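Local coordinates for maternal protein tudor (Drosophila melanogaster, PDB 4Q5W) that binds partner proteins in a methylation-dependent way, recognising dimethylated arginine of Aubergine, is required for primordial germ-cell formation and probably acts in Piwi-interacting RNA metabolism, at residues 51-56 / 66-71. Sequence-based numbering, arbitrary orientation. Where two conformers were deposited one is given.
Sequences DMCVVQ and SRILEV
Carbonyl planes are the flat groups where C53 and S66 meet: S66 N stands above the C53 carbonyl plane, 36° out of it and 2.8 Å from C53 O, whereas C53 N, 2.9 Å from S66 O, is tilted less from the S66 plane. I68 N lies in the carbonyl plane of D51, 3.0 Å from D51 O. These three backbone hydrogen bonds join strands 52-56 and 63-71 of the Tudor domain as an antiparallel hairpin, with C53 and S66 a hydrogen-bonded pair. With OG between its backbone N and carbonyl carbon (chi1 52°), S66 also gives C53 O a weak second bond of 3.0 Å. Small side chains suit C53 and S66, which share a buried face; C53 SG touches apolar I68 CD1 at 3.8 Å. V55 brings CG1 to 3.4 Å from S66 OG, its branched end also meeting L81, V90 and L93; an alanine here would probably open a gap beside the serine and among these residues. On the opposite face M52 and R67 pair, flexible chains suited to a more open surface: the bent methionine crosses the arginine obliquely, SD 3.7 Å from R67 CD. The chemistry is thus mostly backbone bonding, plus a buried serine hydroxyl weakly bonded to C53 O.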
loop_
_atom_site.group_PDB
_atom_site.type_symbol
_atom_site.label_atom_id
_atom_site.label_comp_id
_atom_site.label_asym_id
_atom_site.label_seq_id
_atom_site.Cartn_x
_atom_site.Cartn_y
_atom_site.Cartn_z
ATOM N N ASP A 51 -15.781 -9.966 -2.091
ATOM C CA ASP A 51 -15.796 -10.333 -3.507
ATOM C C ASP A 51 -14.602 -9.718 -4.228
ATOM O O ASP A 51 -14.203 -8.586 -3.940
ATOM C CB ASP A 51 -17.104 -9.926 -4.211
ATOM C CG ASP A 51 -18.254 -10.872 -3.904
ATOM O OD1 ASP A 51 -18.015 -11.916 -3.252
ATOM O OD2 ASP A 51 -19.401 -10.574 -4.319
ATOM N N MET A 52 -14.036 -10.476 -5.160
ATOM C CA MET A 52 -12.940 -10.003 -5.986
ATOM C C MET A 52 -13.503 -9.463 -7.290
ATOM O O MET A 52 -14.424 -10.042 -7.860
ATOM C CB MET A 52 -11.965 -11.141 -6.284
ATOM C CG MET A 52 -11.582 -11.954 -5.062
ATOM S SD MET A 52 -10.803 -10.947 -3.797
ATOM C CE MET A 52 -9.544 -10.153 -4.739
ATOM N N CYS A 53 -12.947 -8.349 -7.754
ATOM C CA CYS A 53 -13.448 -7.674 -8.944
ATOM C C CYS A 53 -12.387 -6.702 -9.468
ATOM O O CYS A 53 -11.228 -6.777 -9.070
ATOM C CB CYS A 53 -14.744 -6.934 -8.625
ATOM S SG CYS A 53 -14.638 -5.829 -7.199
ATOM N N VAL A 54 -12.782 -5.815 -10.376
ATOM C CA VAL A 54 -11.886 -4.788 -10.903
ATOM C C VAL A 54 -12.585 -3.441 -10.808
ATOM O O VAL A 54 -13.794 -3.360 -11.028
ATOM C CB VAL A 54 -11.517 -5.061 -12.384
ATOM C CG1 VAL A 54 -10.736 -3.893 -12.980
ATOM C CG2 VAL A 54 -10.694 -6.335 -12.497
ATOM N N VAL A 55 -11.854 -2.383 -10.466
ATOM C CA VAL A 55 -12.452 -1.051 -10.469
ATOM C C VAL A 55 -11.590 -0.058 -11.229
ATOM O O VAL A 55 -10.398 -0.295 -11.435
ATOM C CB VAL A 55 -12.672 -0.514 -9.036
ATOM C CG1 VAL A 55 -13.539 -1.472 -8.230
ATOM C CG2 VAL A 55 -11.329 -0.284 -8.338
ATOM N N GLN A 56 -12.192 1.052 -11.652
ATOM C CA GLN A 56 -11.420 2.184 -12.155
ATOM C C GLN A 56 -11.080 3.096 -10.983
ATOM O O GLN A 56 -11.954 3.441 -10.196
ATOM C CB GLN A 56 -12.204 2.964 -13.216
ATOM C CG GLN A 56 -11.408 4.087 -13.890
ATOM C CD GLN A 56 -12.111 4.651 -15.114
ATOM O OE1 GLN A 56 -13.338 4.624 -15.204
ATOM N NE2 GLN A 56 -11.334 5.154 -16.068
ATOM N N SER A 66 -9.388 -5.511 -7.379
ATOM C CA SER A 66 -9.967 -4.994 -6.147
ATOM C C SER A 66 -10.695 -6.049 -5.336
ATOM O O SER A 66 -11.107 -7.079 -5.863
ATOM C CB SER A 66 -10.942 -3.862 -6.469
ATOM O OG SER A 66 -11.885 -4.290 -7.445
ATOM N N ARG A 67 -10.875 -5.763 -4.048
ATOM C CA ARG A 67 -11.685 -6.595 -3.170
ATOM C C ARG A 67 -12.634 -5.684 -2.404
ATOM O O ARG A 67 -12.239 -4.620 -1.926
ATOM C CB ARG A 67 -10.823 -7.406 -2.190
ATOM C CG ARG A 67 -11.631 -8.239 -1.205
ATOM C CD ARG A 67 -10.774 -9.270 -0.463
ATOM N NE ARG A 67 -9.509 -8.702 0.002
ATOM C CZ ARG A 67 -9.365 -8.036 1.143
ATOM N NH1 ARG A 67 -8.173 -7.562 1.490
ATOM N NH2 ARG A 67 -10.408 -7.848 1.943
ATOM N N ILE A 68 -13.890 -6.096 -2.302
ATOM C CA ILE A 68 -14.895 -5.294 -1.620
ATOM C C ILE A 68 -14.666 -5.302 -0.113
ATOM O O ILE A 68 -14.648 -6.363 0.515
ATOM C CB ILE A 68 -16.319 -5.810 -1.912
ATOM C CG1 ILE A 68 -16.566 -5.880 -3.424
ATOM C CG2 ILE A 68 -17.357 -4.923 -1.243
ATOM C CD1 ILE A 68 -16.501 -4.544 -4.129
ATOM N N LEU A 69 -14.493 -4.117 0.457
ATOM C CA LEU A 69 -14.370 -3.972 1.902
ATOM C C LEU A 69 -15.727 -3.701 2.551
ATOM O O LEU A 69 -16.070 -4.302 3.573
ATOM C CB LEU A 69 -13.406 -2.841 2.241
ATOM C CG LEU A 69 -11.945 -3.107 1.868
ATOM C CD1 LEU A 69 -11.094 -1.891 2.156
ATOM C CD2 LEU A 69 -11.433 -4.321 2.634
ATOM N N GLU A 70 -16.493 -2.787 1.959
ATOM C CA GLU A 70 -17.790 -2.414 2.507
ATOM C C GLU A 70 -18.817 -2.154 1.409
ATOM O O GLU A 70 -18.506 -1.551 0.382
ATOM C CB GLU A 70 -17.649 -1.175 3.395
ATOM C CG GLU A 70 -18.895 -0.821 4.189
ATOM C CD GLU A 70 -18.674 0.348 5.129
ATOM O OE1 GLU A 70 -17.545 0.878 5.167
ATOM O OE2 GLU A 70 -19.632 0.739 5.827
ATOM N N VAL A 71 -20.034 -2.632 1.633
ATOM C CA VAL A 71 -21.151 -2.340 0.749
ATOM C C VAL A 71 -21.821 -1.094 1.318
ATOM O O VAL A 71 -22.390 -1.127 2.413
ATOM C CB VAL A 71 -22.133 -3.522 0.685
ATOM C CG1 VAL A 71 -23.318 -3.196 -0.212
ATOM C CG2 VAL A 71 -21.412 -4.762 0.169
#